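Putative lipoprotein (Bacteroides fragilis, PDB 3QNK) probably binds glycans at the bacterial outer membrane, as a lipoprotein of the SusD family. Local coordinates at residues Q37-S46 / R444-Y455. Residues are numbered along the deposited sequence; the frame is centred on the assembly and turned at random.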
loop_
_atom_site.group_PDB
_atom_site.type_symbol
_atom_site.label_atom_id
_atom_site.label_comp_id
_atom_site.label_asym_id
_atom_site.label_seq_id
_atom_site.Cartn_x
_atom_site.Cartn_y
_atom_site.Cartn_z
ATOM N N GLN B 37 16.628 3.939 -2.232
ATOM C CA GLN B 37 17.175 4.137 -3.584
ATOM C C GLN B 37 17.416 2.797 -4.259
ATOM O O GLN B 37 18.539 2.464 -4.654
ATOM C CB GLN B 37 18.452 4.981 -3.520
ATOM C CG GLN B 37 18.199 6.463 -3.223
ATOM C CD GLN B 37 17.611 7.164 -4.414
ATOM O OE1 GLN B 37 18.266 7.305 -5.472
ATOM N NE2 GLN B 37 16.335 7.546 -4.275
ATOM N N LEU B 38 16.337 2.015 -4.367
ATOM C CA LEU B 38 16.399 0.673 -4.878
ATOM C C LEU B 38 16.767 0.650 -6.340
ATOM O O LEU B 38 17.631 -0.144 -6.711
ATOM C CB LEU B 38 15.118 -0.093 -4.578
ATOM C CG LEU B 38 14.894 -0.437 -3.081
ATOM C CD1 LEU B 38 13.763 -1.400 -2.931
ATOM C CD2 LEU B 38 16.157 -1.056 -2.429
ATOM N N GLN B 39 16.240 1.559 -7.149
ATOM C CA GLN B 39 16.603 1.669 -8.576
ATOM C C GLN B 39 18.116 1.913 -8.767
ATOM O O GLN B 39 18.688 1.324 -9.683
ATOM C CB GLN B 39 15.797 2.785 -9.272
ATOM C CG GLN B 39 14.304 2.501 -9.334
ATOM C CD GLN B 39 13.979 1.365 -10.256
ATOM O OE1 GLN B 39 14.348 0.192 -10.042
ATOM N NE2 GLN B 39 13.257 1.707 -11.290
ATOM N N GLU B 40 18.760 2.752 -7.896
ATOM C CA GLU B 40 20.201 3.016 -7.966
ATOM C C GLU B 40 20.997 1.752 -7.620
ATOM O O GLU B 40 22.043 1.499 -8.221
ATOM C CB GLU B 40 20.612 4.170 -7.041
ATOM C CG GLU B 40 21.939 4.804 -7.429
ATOM C CD GLU B 40 21.975 5.802 -8.578
ATOM O OE1 GLU B 40 20.936 6.027 -9.248
ATOM O OE2 GLU B 40 23.076 6.352 -8.812
ATOM N N ASN B 41 20.470 0.947 -6.660
ATOM C CA ASN B 41 21.047 -0.312 -6.222
ATOM C C ASN B 41 20.766 -1.404 -7.260
ATOM O O ASN B 41 21.186 -2.566 -7.087
ATOM C CB ASN B 41 20.473 -0.678 -4.857
ATOM C CG ASN B 41 21.035 0.122 -3.734
ATOM O OD1 ASN B 41 22.238 0.095 -3.467
ATOM N ND2 ASN B 41 20.173 0.844 -3.034
ATOM N N ARG B 42 20.004 -1.039 -8.327
ATOM C CA ARG B 42 19.705 -1.956 -9.440
ATOM C C ARG B 42 20.449 -1.446 -10.665
ATOM O O ARG B 42 20.075 -1.750 -11.783
ATOM C CB ARG B 42 18.181 -2.164 -9.667
ATOM C CG ARG B 42 17.549 -2.780 -8.425
ATOM C CD ARG B 42 16.161 -3.290 -8.576
ATOM N NE ARG B 42 15.176 -2.261 -8.280
ATOM C CZ ARG B 42 14.245 -2.321 -7.327
ATOM N NH1 ARG B 42 14.127 -3.401 -6.569
ATOM N NH2 ARG B 42 13.407 -1.308 -7.147
ATOM N N SER B 43 21.546 -0.709 -10.429
ATOM C CA SER B 43 22.411 -0.090 -11.437
ATOM C C SER B 43 23.890 -0.313 -11.094
ATOM O O SER B 43 24.235 -0.609 -9.947
ATOM C CB SER B 43 22.121 1.412 -11.553
ATOM O OG SER B 43 22.881 2.163 -10.627
ATOM N N ASP B 44 24.771 -0.083 -12.075
ATOM C CA ASP B 44 26.213 -0.291 -11.908
ATOM C C ASP B 44 26.876 0.748 -10.958
ATOM O O ASP B 44 28.085 0.651 -10.728
ATOM C CB ASP B 44 26.899 -0.299 -13.275
ATOM C CG ASP B 44 26.769 0.972 -14.088
ATOM O OD1 ASP B 44 25.762 1.716 -13.885
ATOM O OD2 ASP B 44 27.639 1.199 -14.967
ATOM N N ASN B 45 26.086 1.694 -10.370
ATOM C CA ASN B 45 26.621 2.693 -9.437
ATOM C C ASN B 45 26.682 2.193 -8.007
ATOM O O ASN B 45 27.430 2.758 -7.197
ATOM C CB ASN B 45 25.794 3.972 -9.459
ATOM C CG ASN B 45 26.117 4.874 -10.606
ATOM O OD1 ASN B 45 26.998 4.601 -11.427
ATOM N ND2 ASN B 45 25.397 5.958 -10.693
ATOM N N SER B 46 25.857 1.171 -7.666
ATOM C CA SER B 46 25.781 0.730 -6.289
ATOM C C SER B 46 25.472 -0.737 -6.128
ATOM O O SER B 46 24.693 -1.293 -6.900
ATOM C CB SER B 46 24.706 1.540 -5.552
ATOM O OG SER B 46 24.577 1.171 -4.187
ATOM N N ARG B 444 26.766 10.599 -15.736
ATOM C CA ARG B 444 26.867 9.582 -14.720
ATOM C C ARG B 444 27.479 10.160 -13.442
ATOM O O ARG B 444 26.957 9.904 -12.365
ATOM C CB ARG B 444 27.665 8.373 -15.229
ATOM C CG ARG B 444 27.728 7.285 -14.173
ATOM C CD ARG B 444 28.715 6.225 -14.509
ATOM N NE ARG B 444 28.609 5.126 -13.558
ATOM C CZ ARG B 444 29.287 3.993 -13.651
ATOM N NH1 ARG B 444 30.144 3.805 -14.643
ATOM N NH2 ARG B 444 29.127 3.046 -12.744
ATOM N N ILE B 445 28.560 10.937 -13.559
ATOM C CA ILE B 445 29.256 11.521 -12.425
ATOM C C ILE B 445 28.425 12.647 -11.807
ATOM O O ILE B 445 28.318 12.751 -10.574
ATOM C CB ILE B 445 30.651 12.010 -12.866
ATOM C CG1 ILE B 445 31.531 10.850 -13.380
ATOM C CG2 ILE B 445 31.357 12.818 -11.774
ATOM C CD1 ILE B 445 31.847 9.698 -12.343
ATOM N N GLU B 446 27.828 13.481 -12.659
ATOM C CA GLU B 446 27.031 14.597 -12.195
ATOM C C GLU B 446 25.837 14.154 -11.394
ATOM O O GLU B 446 25.534 14.736 -10.336
ATOM C CB GLU B 446 26.548 15.460 -13.376
ATOM C CG GLU B 446 26.002 16.829 -12.957
ATOM C CD GLU B 446 26.979 17.706 -12.191
ATOM O OE1 GLU B 446 28.203 17.475 -12.283
ATOM O OE2 GLU B 446 26.517 18.587 -11.441
ATOM N N PHE B 447 25.133 13.152 -11.922
ATOM C CA PHE B 447 23.879 12.725 -11.325
ATOM C C PHE B 447 23.968 11.405 -10.552
ATOM O O PHE B 447 22.920 10.810 -10.283
ATOM C CB PHE B 447 22.769 12.715 -12.398
ATOM C CG PHE B 447 22.413 14.147 -12.711
ATOM C CD1 PHE B 447 21.705 14.921 -11.791
ATOM C CD2 PHE B 447 22.866 14.754 -13.874
ATOM C CE1 PHE B 447 21.461 16.269 -12.031
ATOM C CE2 PHE B 447 22.592 16.101 -14.131
ATOM C CZ PHE B 447 21.919 16.858 -13.192
ATOM N N ALA B 448 25.183 11.017 -10.084
ATOM C CA ALA B 448 25.331 9.797 -9.296
ATOM C C ALA B 448 24.505 9.919 -8.002
ATOM O O ALA B 448 24.503 10.978 -7.385
ATOM C CB ALA B 448 26.798 9.540 -8.985
ATOM N N PHE B 449 23.748 8.878 -7.641
ATOM C CA PHE B 449 22.931 8.776 -6.409
ATOM C C PHE B 449 21.767 9.728 -6.424
ATOM O O PHE B 449 21.204 10.033 -5.366
ATOM C CB PHE B 449 23.764 8.914 -5.113
ATOM C CG PHE B 449 24.946 7.990 -5.198
ATOM C CD1 PHE B 449 24.759 6.608 -5.299
ATOM C CD2 PHE B 449 26.240 8.497 -5.346
ATOM C CE1 PHE B 449 25.846 5.749 -5.485
ATOM C CE2 PHE B 449 27.320 7.642 -5.561
ATOM C CZ PHE B 449 27.121 6.271 -5.597
ATOM N N GLU B 450 21.349 10.141 -7.627
ATOM C CA GLU B 450 20.201 11.039 -7.780
ATOM C C GLU B 450 19.088 10.364 -8.553
ATOM O O GLU B 450 18.308 11.045 -9.198
ATOM C CB GLU B 450 20.612 12.348 -8.428
ATOM C CG GLU B 450 21.288 13.275 -7.438
ATOM C CD GLU B 450 21.641 14.604 -8.063
ATOM O OE1 GLU B 450 20.821 15.551 -7.983
ATOM O OE2 GLU B 450 22.710 14.665 -8.709
ATOM N N GLU B 451 19.007 9.026 -8.457
ATOM C CA GLU B 451 17.970 8.176 -9.051
ATOM C C GLU B 451 17.859 8.342 -10.585
ATOM O O GLU B 451 16.746 8.297 -11.127
ATOM C CB GLU B 451 16.595 8.419 -8.366
ATOM C CG GLU B 451 15.817 7.130 -8.151
ATOM C CD GLU B 451 14.398 7.206 -7.602
ATOM O OE1 GLU B 451 14.140 8.030 -6.682
ATOM O OE2 GLU B 451 13.565 6.376 -8.053
ATOM N N GLN B 452 19.000 8.459 -11.296
ATOM C CA GLN B 452 18.941 8.602 -12.759
ATOM C C GLN B 452 19.636 7.486 -13.515
ATOM O O GLN B 452 19.197 7.135 -14.593
ATOM C CB GLN B 452 19.562 9.939 -13.184
ATOM C CG GLN B 452 18.674 11.155 -12.999
ATOM C CD GLN B 452 18.768 12.084 -14.170
ATOM O OE1 GLN B 452 18.678 11.690 -15.364
ATOM N NE2 GLN B 452 18.837 13.348 -13.835
ATOM N N ARG B 453 20.720 6.933 -12.964
ATOM C CA ARG B 453 21.545 5.921 -13.609
ATOM C C ARG B 453 20.740 4.767 -14.179
ATOM O O ARG B 453 21.007 4.315 -15.300
ATOM C CB ARG B 453 22.605 5.384 -12.631
ATOM C CG ARG B 453 23.624 4.422 -13.247
ATOM C CD ARG B 453 24.277 5.043 -14.448
ATOM N NE ARG B 453 25.245 4.142 -15.036
ATOM C CZ ARG B 453 26.001 4.453 -16.072
ATOM N NH1 ARG B 453 25.887 5.642 -16.653
ATOM N NH2 ARG B 453 26.889 3.588 -16.528
ATOM N N PHE B 454 19.771 4.284 -13.423
ATOM C CA PHE B 454 18.990 3.139 -13.827
ATOM C C PHE B 454 18.229 3.469 -15.126
ATOM O O PHE B 454 18.179 2.645 -16.029
ATOM C CB PHE B 454 18.056 2.755 -12.658
ATOM C CG PHE B 454 17.049 1.693 -12.984
ATOM C CD1 PHE B 454 15.914 1.995 -13.745
ATOM C CD2 PHE B 454 17.248 0.387 -12.579
ATOM C CE1 PHE B 454 15.018 1.003 -14.093
ATOM C CE2 PHE B 454 16.385 -0.621 -12.986
ATOM C CZ PHE B 454 15.279 -0.311 -13.735
ATOM N N TYR B 455 17.657 4.674 -15.228
ATOM C CA TYR B 455 16.895 5.120 -16.395
ATOM C C TYR B 455 17.821 5.567 -17.517
ATOM O O TYR B 455 17.441 5.471 -18.681
ATOM C CB TYR B 455 15.909 6.216 -15.995
ATOM C CG TYR B 455 15.002 5.781 -14.863
ATOM C CD1 TYR B 455 13.958 4.875 -15.081
ATOM C CD2 TYR B 455 15.196 6.261 -13.571
ATOM C CE1 TYR B 455 13.151 4.434 -14.030
ATOM C CE2 TYR B 455 14.385 5.847 -12.515
ATOM C CZ TYR B 455 13.367 4.931 -12.748
ATOM O OH TYR B 455 12.572 4.573 -11.697
HETATM O O HOH W 1 24.977 8.186 -12.242
#
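Asn45 OD1 takes two hydrogen bonds from Arg444, 2.7 Å from NE and 2.9 Å from NH2. The guanidinium meets it side-on, and the amide and guanidinium planes are nearly coplanar, 6° apart. Asn45 ND2 gives a hydrogen bond to Glu40 OE2, in its own segment, at 3.0 Å, and a water joins it to Arg444 O. Phe449 N gives Glu40 OE2 a second, at 2.9 Å, from the opposite face of the carboxylate. Glu40 has CG anti to its backbone N (chi1 -159°) and bends at chi2. This buried contact ties a loop of the N-terminal part of the SusD-like fold to the link between helices 432-446 and 453-460, with its type II beta turn from Phe447 to Glu450, and to the helix ends beside it. Helix 278-283 packs against Asn45, Arg444 and Phe449. Arg453 grips Asp44 with NE to OD1 (2.7 Å) and NH2 to OD2 (3.0 Å), both through syn lone pairs. Asp44 OD2 also lies over one face of the Arg444 guanidinium, a salt bridge of charges only; between two arginines the carboxylate probably stays ionised. Gln39 NE2 sits over one Phe454 ring face, toward its rim, the amide tilted. It gives Tyr455 OH an almost straight hydrogen bond (3.0 Å, 176°).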